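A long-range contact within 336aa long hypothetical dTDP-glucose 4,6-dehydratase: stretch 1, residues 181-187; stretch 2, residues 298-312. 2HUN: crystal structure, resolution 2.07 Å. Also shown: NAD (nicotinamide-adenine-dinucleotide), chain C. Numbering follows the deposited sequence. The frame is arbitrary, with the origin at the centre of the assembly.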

ATOM      1  N   ASN A 181       2.223 -21.707   1.961  1.00 23.25           N
ATOM      2  CA  ASN A 181       1.480 -22.724   2.707  1.00 24.15           C
ATOM      3  C   ASN A 181       1.349 -24.004   1.883  1.00 24.24           C
ATOM      4  O   ASN A 181       1.316 -23.963   0.652  1.00 25.01           O
ATOM      5  CB  ASN A 181       0.060 -22.248   3.045  1.00 24.58           C
ATOM      6  CG  ASN A 181       0.011 -21.305   4.233  1.00 25.71           C
ATOM      7  OD1 ASN A 181      -0.850 -21.442   5.105  1.00 24.76           O
ATOM      8  ND2 ASN A 181       0.920 -20.333   4.267  1.00 23.76           N
ATOM      9  N   TYR A 182       1.264 -25.132   2.580  1.00 25.21           N
ATOM     10  CA  TYR A 182       1.084 -26.435   1.951  1.00 26.06           C
ATOM     11  C   TYR A 182       0.343 -27.312   2.953  1.00 25.81           C
ATOM     12  O   TYR A 182       0.426 -27.093   4.165  1.00 26.49           O
ATOM     13  CB  TYR A 182       2.437 -27.057   1.571  1.00 26.24           C
ATOM     14  CG  TYR A 182       3.289 -27.517   2.732  1.00 27.95           C
ATOM     15  CD1 TYR A 182       4.137 -26.632   3.393  1.00 26.95           C
ATOM     16  CD2 TYR A 182       3.252 -28.841   3.166  1.00 27.58           C
ATOM     17  CE1 TYR A 182       4.937 -27.057   4.462  1.00 27.44           C
ATOM     18  CE2 TYR A 182       4.044 -29.275   4.230  1.00 27.48           C
ATOM     19  CZ  TYR A 182       4.883 -28.380   4.871  1.00 27.87           C
ATOM     20  OH  TYR A 182       5.672 -28.811   5.914  1.00 30.18           O
ATOM     21  N   GLY A 183      -0.403 -28.286   2.444  1.00 26.31           N
ATOM     22  CA  GLY A 183      -1.160 -29.165   3.311  1.00 23.84           C
ATOM     23  C   GLY A 183      -2.493 -29.517   2.680  1.00 24.51           C
ATOM     24  O   GLY A 183      -2.692 -29.286   1.482  1.00 23.33           O
ATOM     25  N   PRO A 184      -3.439 -30.060   3.464  1.00 24.08           N
ATOM     26  CA  PRO A 184      -4.764 -30.446   2.964  1.00 24.34           C
ATOM     27  C   PRO A 184      -5.509 -29.335   2.233  1.00 26.50           C
ATOM     28  O   PRO A 184      -5.390 -28.156   2.573  1.00 27.34           O
ATOM     29  CB  PRO A 184      -5.498 -30.881   4.232  1.00 23.82           C
ATOM     30  CG  PRO A 184      -4.377 -31.400   5.108  1.00 24.07           C
ATOM     31  CD  PRO A 184      -3.310 -30.360   4.903  1.00 22.59           C
ATOM     32  N   TYR A 185      -6.271 -29.722   1.216  1.00 27.31           N
ATOM     33  CA  TYR A 185      -7.083 -28.783   0.452  1.00 27.51           C
ATOM     34  C   TYR A 185      -6.379 -27.788  -0.472  1.00 26.64           C
ATOM     35  O   TYR A 185      -6.998 -26.821  -0.918  1.00 25.04           O
ATOM     36  CB  TYR A 185      -8.005 -28.023   1.405  1.00 30.17           C
ATOM     37  CG  TYR A 185      -8.908 -28.930   2.214  1.00 33.64           C
ATOM     38  CD1 TYR A 185     -10.015 -29.553   1.627  1.00 34.92           C
ATOM     39  CD2 TYR A 185      -8.647 -29.184   3.563  1.00 34.61           C
ATOM     40  CE1 TYR A 185     -10.843 -30.405   2.367  1.00 34.29           C
ATOM     41  CE2 TYR A 185      -9.464 -30.034   4.311  1.00 36.31           C
ATOM     42  CZ  TYR A 185     -10.561 -30.639   3.706  1.00 35.60           C
ATOM     43  OH  TYR A 185     -11.379 -31.459   4.453  1.00 36.38           O
ATOM     44  N   GLN A 186      -5.098 -28.000  -0.758  1.00 26.05           N
ATOM     45  CA  GLN A 186      -4.397 -27.109  -1.683  1.00 25.47           C
ATOM     46  C   GLN A 186      -4.654 -27.645  -3.095  1.00 27.16           C
ATOM     47  O   GLN A 186      -4.563 -28.852  -3.318  1.00 27.39           O
ATOM     48  CB  GLN A 186      -2.894 -27.105  -1.403  1.00 23.80           C
ATOM     49  CG  GLN A 186      -2.100 -26.180  -2.324  1.00 23.79           C
ATOM     50  CD  GLN A 186      -0.660 -25.982  -1.858  1.00 26.34           C
ATOM     51  OE1 GLN A 186       0.054 -26.946  -1.594  1.00 25.04           O
ATOM     52  NE2 GLN A 186      -0.234 -24.723  -1.764  1.00 25.11           N
ATOM     53  N   PHE A 187      -4.973 -26.767  -4.046  1.00 28.27           N
ATOM     54  CA  PHE A 187      -5.239 -27.217  -5.415  1.00 29.71           C
ATOM     55  C   PHE A 187      -4.056 -27.986  -6.016  1.00 31.61           C
ATOM     56  O   PHE A 187      -2.900 -27.613  -5.825  1.00 31.05           O
ATOM     57  CB  PHE A 187      -5.641 -26.032  -6.294  1.00 27.21           C
ATOM     58  CG  PHE A 187      -7.122 -25.762  -6.286  1.00 27.24           C
ATOM     59  CD1 PHE A 187      -7.841 -25.795  -5.095  1.00 26.41           C
ATOM     60  CD2 PHE A 187      -7.799 -25.480  -7.467  1.00 28.33           C
ATOM     61  CE1 PHE A 187      -9.219 -25.551  -5.081  1.00 27.53           C
ATOM     62  CE2 PHE A 187      -9.175 -25.232  -7.467  1.00 27.32           C
ATOM     63  CZ  PHE A 187      -9.886 -25.268  -6.272  1.00 26.56           C
ATOM     64  N   TYR A 298       5.060 -28.523  13.620  1.00 30.05           N
ATOM     65  CA  TYR A 298       5.503 -29.616  12.766  1.00 31.13           C
ATOM     66  C   TYR A 298       6.783 -29.264  12.018  1.00 31.93           C
ATOM     67  O   TYR A 298       6.988 -28.110  11.637  1.00 31.52           O
ATOM     68  CB  TYR A 298       4.419 -29.929  11.728  1.00 31.42           C
ATOM     69  CG  TYR A 298       3.035 -30.146  12.297  1.00 33.14           C
ATOM     70  CD1 TYR A 298       2.710 -31.321  12.980  1.00 34.80           C
ATOM     71  CD2 TYR A 298       2.051 -29.169  12.163  1.00 33.63           C
ATOM     72  CE1 TYR A 298       1.436 -31.514  13.513  1.00 34.83           C
ATOM     73  CE2 TYR A 298       0.775 -29.351  12.692  1.00 33.28           C
ATOM     74  CZ  TYR A 298       0.475 -30.521  13.364  1.00 35.05           C
ATOM     75  OH  TYR A 298      -0.784 -30.692  13.889  1.00 37.65           O
ATOM     76  N   THR A 299       7.642 -30.259  11.811  1.00 30.48           N
ATOM     77  CA  THR A 299       8.867 -30.040  11.048  1.00 30.75           C
ATOM     78  C   THR A 299       8.423 -30.170   9.592  1.00 31.13           C
ATOM     79  O   THR A 299       7.287 -30.553   9.332  1.00 29.51           O
ATOM     80  CB  THR A 299       9.931 -31.115  11.339  1.00 30.27           C
ATOM     81  OG1 THR A 299       9.400 -32.409  11.034  1.00 31.57           O
ATOM     82  CG2 THR A 299      10.340 -31.077  12.808  1.00 30.26           C
ATOM     83  N   PHE A 300       9.297 -29.844   8.648  1.00 30.98           N
ATOM     84  CA  PHE A 300       8.930 -29.955   7.245  1.00 32.63           C
ATOM     85  C   PHE A 300       8.573 -31.409   6.923  1.00 34.24           C
ATOM     86  O   PHE A 300       7.595 -31.677   6.218  1.00 33.14           O
ATOM     87  CB  PHE A 300      10.079 -29.490   6.351  1.00 31.65           C
ATOM     88  CG  PHE A 300       9.735 -29.470   4.888  1.00 32.41           C
ATOM     89  CD1 PHE A 300       8.743 -28.621   4.404  1.00 30.26           C
ATOM     90  CD2 PHE A 300      10.391 -30.307   3.994  1.00 32.34           C
ATOM     91  CE1 PHE A 300       8.411 -28.607   3.052  1.00 30.59           C
ATOM     92  CE2 PHE A 300      10.064 -30.299   2.639  1.00 32.47           C
ATOM     93  CZ  PHE A 300       9.072 -29.445   2.169  1.00 30.33           C
ATOM     94  N   ASP A 301       9.365 -32.339   7.454  1.00 34.44           N
ATOM     95  CA  ASP A 301       9.138 -33.768   7.243  1.00 36.26           C
ATOM     96  C   ASP A 301       7.779 -34.226   7.758  1.00 36.42           C
ATOM     97  O   ASP A 301       7.078 -34.995   7.096  1.00 35.91           O
ATOM     98  CB  ASP A 301      10.233 -34.586   7.933  1.00 39.00           C
ATOM     99  CG  ASP A 301      11.434 -34.823   7.041  1.00 40.02           C
ATOM    100  OD1 ASP A 301      11.960 -33.849   6.466  1.00 42.94           O
ATOM    101  OD2 ASP A 301      11.855 -35.989   6.921  1.00 43.22           O
ATOM    102  N   GLU A 302       7.411 -33.764   8.947  1.00 35.83           N
ATOM    103  CA  GLU A 302       6.133 -34.142   9.527  1.00 35.84           C
ATOM    104  C   GLU A 302       4.986 -33.546   8.714  1.00 34.66           C
ATOM    105  O   GLU A 302       3.976 -34.204   8.475  1.00 34.27           O
ATOM    106  CB  GLU A 302       6.050 -33.672  10.985  1.00 37.21           C
ATOM    107  CG  GLU A 302       7.055 -34.350  11.913  1.00 39.91           C
ATOM    108  CD  GLU A 302       6.996 -33.818  13.333  1.00 40.66           C
ATOM    109  OE1 GLU A 302       7.114 -32.591  13.510  1.00 41.24           O
ATOM    110  OE2 GLU A 302       6.837 -34.623  14.275  1.00 44.68           O
ATOM    111  N   GLY A 303       5.159 -32.304   8.274  1.00 34.18           N
ATOM    112  CA  GLY A 303       4.124 -31.641   7.500  1.00 33.65           C
ATOM    113  C   GLY A 303       3.917 -32.252   6.126  1.00 33.20           C
ATOM    114  O   GLY A 303       2.785 -32.323   5.641  1.00 31.09           O
ATOM    115  N   ILE A 304       5.011 -32.673   5.496  1.00 32.38           N
ATOM    116  CA  ILE A 304       4.950 -33.286   4.169  1.00 33.13           C
ATOM    117  C   ILE A 304       4.321 -34.673   4.277  1.00 33.39           C
ATOM    118  O   ILE A 304       3.524 -35.074   3.430  1.00 34.37           O
ATOM    119  CB  ILE A 304       6.366 -33.396   3.548  1.00 31.68           C
ATOM    120  CG1 ILE A 304       6.821 -32.020   3.059  1.00 31.65           C
ATOM    121  CG2 ILE A 304       6.370 -34.395   2.397  1.00 31.79           C
ATOM    122  CD1 ILE A 304       5.946 -31.439   1.942  1.00 31.01           C
ATOM    123  N   LYS A 305       4.686 -35.391   5.334  1.00 34.52           N
ATOM    124  CA  LYS A 305       4.162 -36.726   5.595  1.00 35.58           C
ATOM    125  C   LYS A 305       2.647 -36.641   5.783  1.00 35.34           C
ATOM    126  O   LYS A 305       1.899 -37.450   5.239  1.00 35.69           O
ATOM    127  CB  LYS A 305       4.813 -37.297   6.858  1.00 37.51           C
ATOM    128  CG  LYS A 305       4.419 -38.724   7.207  1.00 41.28           C
ATOM    129  CD  LYS A 305       5.158 -39.741   6.348  1.00 44.45           C
ATOM    130  CE  LYS A 305       5.967 -40.719   7.207  1.00 45.98           C
ATOM    131  NZ  LYS A 305       7.122 -40.081   7.918  1.00 46.18           N
ATOM    132  N   LYS A 306       2.195 -35.656   6.556  1.00 35.13           N
ATOM    133  CA  LYS A 306       0.766 -35.481   6.796  1.00 34.14           C
ATOM    134  C   LYS A 306       0.072 -35.079   5.501  1.00 32.05           C
ATOM    135  O   LYS A 306      -1.075 -35.445   5.262  1.00 32.31           O
ATOM    136  CB  LYS A 306       0.518 -34.410   7.867  1.00 36.01           C
ATOM    137  CG  LYS A 306       0.976 -34.807   9.263  1.00 37.42           C
ATOM    138  CD  LYS A 306       0.475 -33.834  10.324  1.00 40.23           C
ATOM    139  CE  LYS A 306      -1.042 -33.718  10.287  1.00 40.47           C
ATOM    140  NZ  LYS A 306      -1.624 -33.648  11.648  1.00 41.50           N
ATOM    141  N   THR A 307       0.782 -34.328   4.668  1.00 30.14           N
ATOM    142  CA  THR A 307       0.241 -33.875   3.398  1.00 29.81           C
ATOM    143  C   THR A 307       0.156 -35.045   2.414  1.00 31.21           C
ATOM    144  O   THR A 307      -0.802 -35.152   1.642  1.00 30.76           O
ATOM    145  CB  THR A 307       1.107 -32.737   2.814  1.00 28.83           C
ATOM    146  OG1 THR A 307       1.134 -31.645   3.746  1.00 28.62           O
ATOM    147  CG2 THR A 307       0.534 -32.249   1.487  1.00 25.70           C
ATOM    148  N   ILE A 308       1.156 -35.923   2.451  1.00 31.74           N
ATOM    149  CA  ILE A 308       1.170 -37.097   1.584  1.00 32.81           C
ATOM    150  C   ILE A 308      -0.024 -37.984   1.941  1.00 33.84           C
ATOM    151  O   ILE A 308      -0.805 -38.367   1.069  1.00 33.99           O
ATOM    152  CB  ILE A 308       2.481 -37.912   1.756  1.00 32.12           C
ATOM    153  CG1 ILE A 308       3.662 -37.118   1.186  1.00 31.90           C
ATOM    154  CG2 ILE A 308       2.348 -39.275   1.070  1.00 32.66           C
ATOM    155  CD1 ILE A 308       5.029 -37.685   1.529  1.00 30.74           C
ATOM    156  N   ASP A 309      -0.168 -38.293   3.230  1.00 33.88           N
ATOM    157  CA  ASP A 309      -1.269 -39.128   3.696  1.00 34.67           C
ATOM    158  C   ASP A 309      -2.630 -38.564   3.295  1.00 34.99           C
ATOM    159  O   ASP A 309      -3.497 -39.303   2.835  1.00 34.50           O
ATOM    160  CB  ASP A 309      -1.228 -39.277   5.220  1.00 37.19           C
ATOM    161  CG  ASP A 309       0.020 -39.989   5.707  1.00 39.73           C
ATOM    162  OD1 ASP A 309       0.859 -40.374   4.867  1.00 41.54           O
ATOM    163  OD2 ASP A 309       0.159 -40.162   6.935  1.00 40.37           O
ATOM    164  N   TRP A 310      -2.818 -37.258   3.467  1.00 33.12           N
ATOM    165  CA  TRP A 310      -4.094 -36.632   3.131  1.00 31.17           C
ATOM    166  C   TRP A 310      -4.472 -36.780   1.660  1.00 30.94           C
ATOM    167  O   TRP A 310      -5.605 -37.140   1.343  1.00 31.81           O
ATOM    168  CB  TRP A 310      -4.087 -35.141   3.483  1.00 28.13           C
ATOM    169  CG  TRP A 310      -5.457 -34.528   3.417  1.00 26.11           C
ATOM    170  CD1 TRP A 310      -6.383 -34.492   4.417  1.00 26.71           C
ATOM    171  CD2 TRP A 310      -6.082 -33.928   2.272  1.00 24.91           C
ATOM    172  NE1 TRP A 310      -7.546 -33.909   3.969  1.00 24.86           N
ATOM    173  CE2 TRP A 310      -7.388 -33.556   2.655  1.00 24.62           C
ATOM    174  CE3 TRP A 310      -5.664 -33.670   0.960  1.00 25.31           C
ATOM    175  CZ2 TRP A 310      -8.285 -32.938   1.773  1.00 25.17           C
ATOM    176  CZ3 TRP A 310      -6.554 -33.056   0.081  1.00 25.87           C
ATOM    177  CH2 TRP A 310      -7.852 -32.699   0.494  1.00 26.12           C
ATOM    178  N   TYR A 311      -3.533 -36.489   0.764  1.00 31.48           N
ATOM    179  CA  TYR A 311      -3.805 -36.578  -0.666  1.00 31.28           C
ATOM    180  C   TYR A 311      -4.028 -37.995  -1.164  1.00 32.93           C
ATOM    181  O   TYR A 311      -4.795 -38.214  -2.106  1.00 32.31           O
ATOM    182  CB  TYR A 311      -2.684 -35.916  -1.476  1.00 29.39           C
ATOM    183  CG  TYR A 311      -2.844 -34.417  -1.552  1.00 29.41           C
ATOM    184  CD1 TYR A 311      -2.384 -33.599  -0.524  1.00 28.27           C
ATOM    185  CD2 TYR A 311      -3.546 -33.826  -2.603  1.00 29.13           C
ATOM    186  CE1 TYR A 311      -2.625 -32.228  -0.535  1.00 30.55           C
ATOM    187  CE2 TYR A 311      -3.798 -32.458  -2.621  1.00 30.25           C
ATOM    188  CZ  TYR A 311      -3.335 -31.666  -1.581  1.00 28.68           C
ATOM    189  OH  TYR A 311      -3.613 -30.322  -1.564  1.00 28.66           O
ATOM    190  N   LEU A 312      -3.366 -38.962  -0.540  1.00 33.36           N
ATOM    191  CA  LEU A 312      -3.541 -40.338  -0.966  1.00 35.01           C
ATOM    192  C   LEU A 312      -4.922 -40.854  -0.533  1.00 35.62           C
ATOM    193  O   LEU A 312      -5.565 -41.597  -1.275  1.00 37.93           O
ATOM    194  CB  LEU A 312      -2.404 -41.206  -0.411  1.00 31.90           C
ATOM    195  CG  LEU A 312      -1.036 -40.843  -1.002  1.00 31.27           C
ATOM    196  CD1 LEU A 312       0.046 -41.750  -0.441  1.00 30.17           C
ATOM    197  CD2 LEU A 312      -1.098 -40.961  -2.520  1.00 31.85           C
TER
HETATM  198  PA  NAD C 801      -7.420 -19.286  -2.394  1.00 29.81           P
HETATM  199  O1A NAD C 801      -7.270 -18.739  -3.752  1.00 30.66           O
HETATM  200  O2A NAD C 801      -7.375 -20.761  -2.187  1.00 28.28           O
HETATM  201  O5B NAD C 801      -8.831 -18.773  -1.831  1.00 29.61           O
HETATM  202  C5B NAD C 801      -9.213 -17.390  -1.791  1.00 25.98           C
HETATM  203  C4B NAD C 801     -10.670 -17.422  -1.309  1.00 25.67           C
HETATM  204  O4B NAD C 801     -11.179 -16.082  -1.167  1.00 26.08           O
HETATM  205  C3B NAD C 801     -11.586 -18.146  -2.336  1.00 23.84           C
HETATM  206  O3B NAD C 801     -12.463 -19.065  -1.663  1.00 25.94           O
HETATM  207  C2B NAD C 801     -12.287 -16.980  -3.057  1.00 26.35           C
HETATM  208  O2B NAD C 801     -13.561 -17.264  -3.637  1.00 24.19           O
HETATM  209  C1B NAD C 801     -12.352 -15.919  -1.957  1.00 26.08           C
HETATM  210  N9A NAD C 801     -12.399 -14.529  -2.460  1.00 26.35           N
HETATM  211  C8A NAD C 801     -11.556 -13.918  -3.313  1.00 29.07           C
HETATM  212  N7A NAD C 801     -11.955 -12.662  -3.504  1.00 27.53           N
HETATM  213  C5A NAD C 801     -13.052 -12.453  -2.781  1.00 25.53           C
HETATM  214  C6A NAD C 801     -13.923 -11.348  -2.574  1.00 26.02           C
HETATM  215  N6A NAD C 801     -13.757 -10.171  -3.161  1.00 25.53           N
HETATM  216  N1A NAD C 801     -15.016 -11.543  -1.697  1.00 25.38           N
HETATM  217  C2A NAD C 801     -15.215 -12.783  -1.072  1.00 25.20           C
HETATM  218  N3A NAD C 801     -14.395 -13.824  -1.269  1.00 26.48           N
HETATM  219  C4A NAD C 801     -13.339 -13.652  -2.106  1.00 25.68           C
HETATM  220  O3  NAD C 801      -6.148 -18.731  -1.620  1.00 28.75           O
HETATM  221  PN  NAD C 801      -5.526 -18.889  -0.173  1.00 27.11           P
HETATM  222  O1N NAD C 801      -4.175 -19.442  -0.476  1.00 26.85           O
HETATM  223  O2N NAD C 801      -6.361 -19.735   0.705  1.00 24.88           O
HETATM  224  O5D NAD C 801      -5.282 -17.375   0.339  1.00 28.72           O
HETATM  225  C5D NAD C 801      -5.820 -16.841   1.553  1.00 26.52           C
HETATM  226  C4D NAD C 801      -5.036 -15.557   1.926  1.00 27.11           C
HETATM  227  O4D NAD C 801      -3.706 -15.881   2.362  1.00 24.92           O
HETATM  228  C3D NAD C 801      -4.924 -14.572   0.755  1.00 26.37           C
HETATM  229  O3D NAD C 801      -5.174 -13.234   1.258  1.00 26.82           O
HETATM  230  C2D NAD C 801      -3.457 -14.751   0.273  1.00 25.82           C
HETATM  231  O2D NAD C 801      -2.976 -13.529  -0.296  1.00 27.39           O
HETATM  232  C1D NAD C 801      -2.757 -15.148   1.563  1.00 26.83           C
HETATM  233  N1N NAD C 801      -1.543 -15.971   1.389  1.00 27.36           N
HETATM  234  C2N NAD C 801      -1.588 -17.315   0.887  1.00 27.12           C
HETATM  235  C3N NAD C 801      -0.387 -18.034   0.764  1.00 28.60           C
HETATM  236  C7N NAD C 801      -0.361 -19.489   0.242  1.00 28.92           C
HETATM  237  O7N NAD C 801       0.694 -20.131   0.321  1.00 28.14           O
HETATM  238  N7N NAD C 801      -1.467 -20.024  -0.262  1.00 24.58           N
HETATM  239  C4N NAD C 801       0.846 -17.434   1.129  1.00 27.77           C
HETATM  240  C5N NAD C 801       0.870 -16.111   1.618  1.00 28.23           C
HETATM  241  C6N NAD C 801      -0.314 -15.370   1.755  1.00 27.58           C
HETATM  242  O   HOH W   1     -10.003 -33.322   5.838  1.00 57.22           O

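The end of a strand (Asn-181 and Tyr-182) and the type II turn from Gly-183 to Gln-186 lie against a helix that starts at Phe-300. The backbones come nearest at Gly-183 and Thr-307, whose CA atoms are 4.9 Å apart, and 489 Å² of surface is buried in all. Glycine matters at two places, for different reasons: at Gly-183 the backbone angles themselves call for it, whereas at Gly-303 the missing side chain leaves room for Tyr-182 OH. Gly-183 has phi/psi of 143/-165, where a CB would jam against the preceding carbonyl; an ideal CB on Gly-303 would sit 2.3 Å from Tyr-182 OH.

One hydrogen bond joins the stretches directly: Tyr-311 OH donates to Gln-186 O at a very short 2.5 Å. The phenol thus reaches from the helix to the backbone carbonyl at the end of the turn. Thr-307 OG1, although 3.4 Å from Gly-183 CA, spends its proton within the helix, on Gly-303 O at 2.6 Å. Water 1 adds an indirect link, accepting from Trp-310 NE1 at 3.1 Å and hydrogen-bonding Tyr-185 OH at 2.7 Å.

Aromatic contacts supply much of the remaining packing. Pro-184 CB lies 3.5 Å from the centroid of the five-membered ring of Trp-310 and only 3° off its normal, a CH-pi geometry that sets an aliphatic C-H over the pi cloud. The six-membered ring of Trp-310 directs its edge toward the face of Tyr-185, with centroids 4.8 Å apart and planes at 55°. Phe-300 and Tyr-182 form an offset edge-to-face pair, the Phe-300 edge toward the Tyr-182 face, at 5.5 Å and 64°.

Tyr-182 CE2 makes apolar contact with Ile-304 CD1 at 3.7 Å, and at the ring edge it packs against the helix backbone, with CE2 3.5 Å from Gly-303 C. Its CA-to-CB bond points sideways, but chi1 of 70° (p) accompanies a ring whose end comes nearer the helix.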